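Local atomic coordinates of DegV family protein (Eubacterium eligens, PDB entry 3FDJ), a protein that is of unknown function but probably binds a fatty acid or similar lipid. Residues 160-165 with 184-189; 226-231 with 235-240; 214-219 with 271-276. One frame throughout, in Å; residues are numbered along the deposited sequence.

Contact 1: 160-165 with 184-189; sequences KSLHNL and ISVIGT. With NA (sodium ion), chain E.
The backbone carbonyls of K160 and I184 meet at a sodium ion. K160 O lies 2.6 Å from the sodium, and I184 O lies 2.4 Å from it. The two oxygens, K160 O and I184 O, are 3.9 Å apart; no hydrogen bond links the two segments, and the shared sodium bridges their backbones. The K160 side chain takes no part in the metal site. Its CB points away from the strand, and CG is anti to the carbonyl carbon (chi1 -59°). From there the chain extends. On its way out, K160 CG passes 3.6 Å from S185 OG, and this is a van der Waals touch. After S161, whose OG takes a weak hydrogen bond from H163 N, comes L162. At the N-cap position of helix 163-167, it points back to the strand. L162 CD1 rests on the V186 side chain, 3.9 Å from CG2 and 4.0 Å from CB. The two side chains cross at about a right angle, and both are buried.

The site lies just past the point where strands 153-159 and 184-190 pair, with V186 and L159 joined by a backbone hydrogen bond. A179 O and two waters complete the five ligands. All five are neutral oxygens; no carboxylate is among the ligands. The ion is likely to polarise the carbonyls and to hold the loop after strand 153-159 against strand 184-190.

Contact 2: 226-231 with 235-240; sequences LRICHV and ALADKI
The imidazole of H230 packs on the methyl of A237. A237 CB approaches H230 CD2 obliquely, at 4.0 Å. H230 ND1 is hydrogen-bonded to N233 N in the loop ahead of the helix, which helps fix the ring. The second flat group, the guanidinium of R227, stays clear of the helix. R227 NH1 bonds to L226 O at 2.9 Å (N-H...O 152°). The oxygen is close to the guanidinium plane, but the nitrogen stands above the carbonyl plane. NH2 makes salt bridges to E127 and D252.

On the strand side I228 carries most of the packing, with two branches. I228 CG2 meets A237 CB at 3.8 Å. CG1 is anti to the carbonyl carbon (chi1 -51°), and the extended chain brings I228 CD1 to I240 CG2 at 3.6 Å. An alanine at I228 would lose both branches and is likely to leave a gap beside A237 and I240. The strand and helix axes approach to 8.3 Å and run nearly antiparallel, at 163°. This is the first half of a beta-alpha-beta crossover, in which helix 234-248 leads on to the parallel strand 253-257. No hydrogen bond spans the contact. The small side chain of A237 is consistent with the close approach of the helix, and the interface depends on apolar fit, while the arginine's charge is paired apart from it.

Contact 3: 214-219 with 271-276; sequences ALLDDA and IILSCE
L216 and C275 have the nearest CA atoms, 8.7 Å apart, so helix 214-219 and strand 271-276 are joined by side chains and not by backbone bonds. L216 does the work for the helix. Its CB does not aim straight at the strand. CG is anti to the carbonyl carbon (chi1 -72°) and CD1 is extended from CA (chi2 166°), which leaves CD2 as the branch turned to the strand. L216 CD2 lies 3.6 Å from C275 SG, a close apolar touch. The same methyl, L216 CD2, lies 4.4 Å from L273 CD1, a looser contact. C275 and L273 are two residues apart in the strand, so both point to the helix. All three residues are buried.

L216 also packs on I244 and Y248 of helix 234-248 and on F156 of strand 153-159. It therefore fills the junction of two helices above the sheet. Strand 271-276 is an inner strand, antiparallel to 153-159 and to 226-230. S274 points away from helix 205-219 and meets helix 120-134, so helices flank both faces of the strand.

Overall arrangement
All three contacts reach one mixed sheet. The touching residues of contacts 2 and 3 are all buried, and their packing is mainly apolar. Contact 1 is mixed: it has a buried leucine-valine pair, but also an exposed lysine and a hydrated metal. Contacts 2 and 3 use neighbouring strands, joined by probable backbone hydrogen bonds such as C229 N to I272 O. Along the chain, contact 2 is nested inside the loop closed by contact 3. Contact 1 precedes both and meets contact 3 where I187 touches L215. Its centre is about 16 Å from each of the other two centres. Helices 205-219 and 234-248 thus pack on the sheet through side chains, whereas a cation ties loop to strand in contact 1.

Contact 1: 160-165 with 184-189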
# COMPACT_ATOMS: atom_id res chain seq x y z
N LYS A 160 -0.57 1.07 -15.97
CA LYS A 160 -0.82 1.47 -17.34
C LYS A 160 -0.29 2.86 -17.63
O LYS A 160 -0.13 3.24 -18.80
CB LYS A 160 -2.32 1.42 -17.65
CG LYS A 160 -2.92 0.03 -17.45
CD LYS A 160 -4.30 -0.11 -18.08
CE LYS A 160 -4.82 -1.55 -17.95
NZ LYS A 160 -6.07 -1.73 -18.72
N SER A 161 -0.06 3.62 -16.57
CA SER A 161 0.56 4.95 -16.67
C SER A 161 1.37 5.22 -15.42
O SER A 161 0.91 4.89 -14.32
CB SER A 161 -0.50 6.02 -16.86
OG SER A 161 0.05 7.34 -16.73
N LEU A 162 2.55 5.82 -15.58
CA LEU A 162 3.43 6.18 -14.49
C LEU A 162 3.72 7.67 -14.48
O LEU A 162 4.72 8.12 -13.94
CB LEU A 162 4.74 5.37 -14.58
CG LEU A 162 4.56 3.85 -14.35
CD1 LEU A 162 4.20 3.15 -15.64
CD2 LEU A 162 5.80 3.24 -13.72
N HIS A 163 2.79 8.46 -15.04
CA HIS A 163 3.00 9.89 -15.16
C HIS A 163 3.10 10.57 -13.79
O HIS A 163 3.97 11.42 -13.56
CB HIS A 163 1.86 10.49 -15.97
CG HIS A 163 1.91 11.98 -16.07
ND1 HIS A 163 2.81 12.63 -16.86
CD2 HIS A 163 1.14 12.93 -15.49
CE1 HIS A 163 2.62 13.94 -16.76
NE2 HIS A 163 1.60 14.14 -15.94
N ASN A 164 2.20 10.21 -12.88
CA ASN A 164 2.21 10.82 -11.54
C ASN A 164 3.43 10.43 -10.70
O ASN A 164 4.03 11.28 -10.01
CB ASN A 164 0.88 10.53 -10.82
CG ASN A 164 -0.30 11.19 -11.51
OD1 ASN A 164 -0.14 12.19 -12.21
ND2 ASN A 164 -1.49 10.62 -11.33
N LEU A 165 3.83 9.17 -10.76
CA LEU A 165 5.10 8.76 -10.17
C LEU A 165 6.27 9.55 -10.75
O LEU A 165 7.09 10.08 -10.01
CB LEU A 165 5.35 7.26 -10.38
CG LEU A 165 4.52 6.31 -9.53
CD1 LEU A 165 4.45 4.93 -10.21
CD2 LEU A 165 5.04 6.21 -8.09
N ILE A 184 0.42 -0.75 -23.35
CA ILE A 184 1.59 -1.25 -22.63
C ILE A 184 1.48 -0.88 -21.16
O ILE A 184 1.27 0.28 -20.83
CB ILE A 184 2.92 -0.68 -23.20
CG1 ILE A 184 3.09 -1.08 -24.65
CG2 ILE A 184 4.12 -1.23 -22.40
CD1 ILE A 184 3.03 -2.60 -24.88
N SER A 185 1.67 -1.88 -20.30
CA SER A 185 1.83 -1.69 -18.86
C SER A 185 3.24 -1.99 -18.42
O SER A 185 3.95 -2.74 -19.08
CB SER A 185 0.90 -2.64 -18.12
OG SER A 185 -0.44 -2.36 -18.42
N VAL A 186 3.65 -1.40 -17.30
CA VAL A 186 4.92 -1.71 -16.66
C VAL A 186 4.66 -2.53 -15.43
O VAL A 186 3.78 -2.19 -14.61
CB VAL A 186 5.70 -0.46 -16.27
CG1 VAL A 186 6.94 -0.81 -15.40
CG2 VAL A 186 6.08 0.34 -17.53
N ILE A 187 5.40 -3.63 -15.33
CA ILE A 187 5.31 -4.51 -14.17
C ILE A 187 6.45 -4.16 -13.21
O ILE A 187 7.60 -4.01 -13.61
CB ILE A 187 5.45 -6.00 -14.59
CG1 ILE A 187 4.35 -6.38 -15.58
CG2 ILE A 187 5.38 -6.91 -13.35
CD1 ILE A 187 4.58 -7.79 -16.20
N GLY A 188 6.11 -3.99 -11.94
CA GLY A 188 7.09 -3.64 -10.92
C GLY A 188 7.02 -4.53 -9.69
O GLY A 188 6.09 -5.34 -9.53
N THR A 189 8.03 -4.40 -8.85
CA THR A 189 8.01 -4.99 -7.52
C THR A 189 8.55 -3.98 -6.51
O THR A 189 9.25 -3.03 -6.87
CB THR A 189 8.82 -6.32 -7.49
OG1 THR A 189 8.62 -7.00 -6.24
CG2 THR A 189 10.31 -6.09 -7.74
NA NA E . 0.18 2.34 -21.19
O HOH W 1 -1.63 1.23 -21.32
O HOH W 2 -1.10 4.11 -21.84

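Contact 2: 226-231 with 235-240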
# COMPACT_ATOMS: atom_id res chain seq x y z
N LEU A 226 -3.20 -13.65 -0.16
CA LEU A 226 -3.07 -12.85 -1.38
C LEU A 226 -4.04 -11.68 -1.29
O LEU A 226 -5.23 -11.87 -1.00
CB LEU A 226 -3.46 -13.69 -2.60
CG LEU A 226 -3.63 -12.97 -3.95
CD1 LEU A 226 -2.30 -12.45 -4.40
CD2 LEU A 226 -4.27 -13.93 -4.99
N ARG A 227 -3.54 -10.47 -1.53
CA ARG A 227 -4.36 -9.26 -1.46
C ARG A 227 -4.11 -8.47 -2.73
O ARG A 227 -2.96 -8.24 -3.10
CB ARG A 227 -4.01 -8.43 -0.20
CG ARG A 227 -4.35 -9.13 1.12
CD ARG A 227 -5.83 -9.33 1.29
NE ARG A 227 -6.18 -10.02 2.54
CZ ARG A 227 -6.41 -11.32 2.68
NH1 ARG A 227 -6.40 -12.16 1.65
NH2 ARG A 227 -6.73 -11.77 3.89
N ILE A 228 -5.17 -8.10 -3.43
CA ILE A 228 -5.05 -7.37 -4.69
C ILE A 228 -5.94 -6.13 -4.64
O ILE A 228 -7.17 -6.25 -4.42
CB ILE A 228 -5.52 -8.24 -5.89
CG1 ILE A 228 -4.85 -9.62 -5.90
CG2 ILE A 228 -5.32 -7.47 -7.22
CD1 ILE A 228 -5.40 -10.62 -6.98
N CYS A 229 -5.35 -4.95 -4.83
CA CYS A 229 -6.13 -3.73 -5.02
C CYS A 229 -6.02 -3.26 -6.46
O CYS A 229 -5.08 -3.61 -7.19
CB CYS A 229 -5.77 -2.63 -4.01
SG CYS A 229 -4.33 -1.80 -4.41
N HIS A 230 -7.04 -2.53 -6.90
CA HIS A 230 -7.14 -2.05 -8.25
C HIS A 230 -7.70 -0.64 -8.28
O HIS A 230 -8.43 -0.22 -7.37
CB HIS A 230 -8.03 -2.98 -9.09
CG HIS A 230 -9.45 -2.98 -8.67
ND1 HIS A 230 -10.36 -2.05 -9.14
CD2 HIS A 230 -10.12 -3.74 -7.78
CE1 HIS A 230 -11.53 -2.27 -8.57
NE2 HIS A 230 -11.41 -3.29 -7.74
N VAL A 231 -7.33 0.08 -9.33
CA VAL A 231 -7.82 1.42 -9.59
C VAL A 231 -8.72 1.32 -10.80
O VAL A 231 -8.25 1.37 -11.95
CB VAL A 231 -6.68 2.38 -9.92
CG1 VAL A 231 -7.24 3.81 -10.04
CG2 VAL A 231 -5.56 2.29 -8.87
N ALA A 235 -11.99 -5.95 -13.23
CA ALA A 235 -11.94 -7.04 -14.20
C ALA A 235 -10.60 -7.74 -14.18
O ALA A 235 -10.54 -8.96 -14.09
CB ALA A 235 -12.27 -6.52 -15.61
N LEU A 236 -9.53 -6.96 -14.22
CA LEU A 236 -8.17 -7.50 -14.23
C LEU A 236 -7.84 -8.12 -12.87
O LEU A 236 -7.26 -9.22 -12.80
CB LEU A 236 -7.12 -6.45 -14.63
CG LEU A 236 -5.67 -6.99 -14.74
CD1 LEU A 236 -5.59 -8.25 -15.63
CD2 LEU A 236 -4.75 -5.87 -15.23
N ALA A 237 -8.22 -7.45 -11.78
CA ALA A 237 -7.94 -7.97 -10.46
C ALA A 237 -8.60 -9.35 -10.27
O ALA A 237 -7.99 -10.26 -9.71
CB ALA A 237 -8.38 -6.98 -9.37
N ASP A 238 -9.84 -9.49 -10.75
CA ASP A 238 -10.56 -10.76 -10.67
C ASP A 238 -9.89 -11.83 -11.53
O ASP A 238 -9.79 -12.98 -11.11
CB ASP A 238 -12.03 -10.59 -11.09
CG ASP A 238 -12.89 -9.90 -10.03
OD1 ASP A 238 -12.39 -9.64 -8.89
OD2 ASP A 238 -14.07 -9.61 -10.34
N LYS A 239 -9.39 -11.47 -12.72
CA LYS A 239 -8.66 -12.45 -13.55
C LYS A 239 -7.40 -12.97 -12.86
O LYS A 239 -7.09 -14.15 -12.93
CB LYS A 239 -8.21 -11.84 -14.88
CG LYS A 239 -9.26 -11.58 -15.88
CD LYS A 239 -8.62 -11.02 -17.17
CE LYS A 239 -9.66 -10.54 -18.12
NZ LYS A 239 -9.05 -9.97 -19.35
N ILE A 240 -6.67 -12.06 -12.23
CA ILE A 240 -5.45 -12.41 -11.49
C ILE A 240 -5.82 -13.35 -10.34
O ILE A 240 -5.19 -14.40 -10.14
CB ILE A 240 -4.74 -11.17 -10.97
CG1 ILE A 240 -4.17 -10.34 -12.14
CG2 ILE A 240 -3.59 -11.57 -9.99
CD1 ILE A 240 -3.73 -8.90 -11.77

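Contact 3: 214-219 with 271-276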
# COMPACT_ATOMS: atom_id res chain seq x y z
N ALA A 214 5.02 -16.55 -13.34
CA ALA A 214 6.46 -16.81 -13.30
C ALA A 214 7.14 -16.07 -12.12
O ALA A 214 7.97 -16.65 -11.41
CB ALA A 214 7.12 -16.44 -14.64
N LEU A 215 6.74 -14.83 -11.89
CA LEU A 215 7.29 -14.02 -10.78
C LEU A 215 6.93 -14.62 -9.41
O LEU A 215 7.79 -14.72 -8.51
CB LEU A 215 6.81 -12.58 -10.87
CG LEU A 215 7.36 -11.76 -12.03
CD1 LEU A 215 6.57 -10.47 -12.22
CD2 LEU A 215 8.85 -11.46 -11.84
N LEU A 216 5.66 -15.03 -9.27
CA LEU A 216 5.20 -15.64 -8.03
C LEU A 216 5.95 -16.95 -7.75
O LEU A 216 6.37 -17.18 -6.63
CB LEU A 216 3.70 -15.86 -8.07
CG LEU A 216 2.90 -14.55 -7.94
CD1 LEU A 216 1.42 -14.77 -8.32
CD2 LEU A 216 3.02 -13.95 -6.55
N ASP A 217 6.10 -17.80 -8.78
CA ASP A 217 6.87 -19.04 -8.67
C ASP A 217 8.29 -18.76 -8.15
O ASP A 217 8.77 -19.39 -7.19
CB ASP A 217 6.98 -19.75 -10.03
CG ASP A 217 5.68 -20.42 -10.48
OD1 ASP A 217 4.70 -20.51 -9.70
OD2 ASP A 217 5.62 -20.88 -11.66
N ASP A 218 8.98 -17.83 -8.81
CA ASP A 218 10.34 -17.49 -8.42
C ASP A 218 10.41 -16.87 -7.02
O ASP A 218 11.39 -17.06 -6.31
CB ASP A 218 10.95 -16.53 -9.42
CG ASP A 218 11.39 -17.22 -10.70
OD1 ASP A 218 11.21 -18.46 -10.83
OD2 ASP A 218 11.92 -16.51 -11.59
N ALA A 219 9.37 -16.14 -6.63
CA ALA A 219 9.32 -15.50 -5.32
C ALA A 219 9.07 -16.49 -4.17
O ALA A 219 9.21 -16.12 -3.00
CB ALA A 219 8.23 -14.41 -5.31
N ILE A 271 -3.05 -2.13 -11.08
CA ILE A 271 -3.20 -3.25 -10.14
C ILE A 271 -2.00 -3.28 -9.20
O ILE A 271 -0.87 -3.03 -9.64
CB ILE A 271 -3.26 -4.59 -10.90
CG1 ILE A 271 -4.52 -4.68 -11.77
CG2 ILE A 271 -3.15 -5.77 -9.92
CD1 ILE A 271 -5.79 -4.77 -10.98
N ILE A 272 -2.22 -3.58 -7.93
CA ILE A 272 -1.13 -3.88 -7.01
C ILE A 272 -1.51 -5.14 -6.23
O ILE A 272 -2.63 -5.26 -5.76
CB ILE A 272 -0.86 -2.75 -6.00
CG1 ILE A 272 -0.86 -1.36 -6.67
CG2 ILE A 272 0.46 -3.02 -5.27
CD1 ILE A 272 -0.74 -0.22 -5.65
N LEU A 273 -0.57 -6.06 -6.10
CA LEU A 273 -0.82 -7.26 -5.33
C LEU A 273 0.28 -7.55 -4.35
O LEU A 273 1.44 -7.23 -4.57
CB LEU A 273 -1.09 -8.48 -6.22
CG LEU A 273 -0.02 -9.30 -6.88
CD1 LEU A 273 0.70 -10.26 -5.87
CD2 LEU A 273 -0.68 -10.14 -8.00
N SER A 274 -0.11 -8.13 -3.23
CA SER A 274 0.85 -8.60 -2.27
C SER A 274 0.53 -10.00 -1.81
O SER A 274 -0.64 -10.42 -1.80
CB SER A 274 0.93 -7.63 -1.10
OG SER A 274 1.96 -8.02 -0.22
N CYS A 275 1.58 -10.75 -1.46
CA CYS A 275 1.40 -12.14 -1.02
C CYS A 275 2.39 -12.54 0.05
O CYS A 275 3.48 -11.98 0.14
CB CYS A 275 1.52 -13.10 -2.19
SG CYS A 275 3.09 -13.07 -3.01
N GLU A 276 2.00 -13.54 0.84
CA GLU A 276 2.92 -14.30 1.67
C GLU A 276 3.66 -15.33 0.81
O GLU A 276 3.04 -15.99 -0.04
CB GLU A 276 2.16 -15.13 2.70
CG GLU A 276 1.48 -14.40 3.75
CD GLU A 276 0.66 -15.32 4.66
OE1 GLU A 276 0.17 -16.39 4.20
OE2 GLU A 276 0.50 -14.94 5.83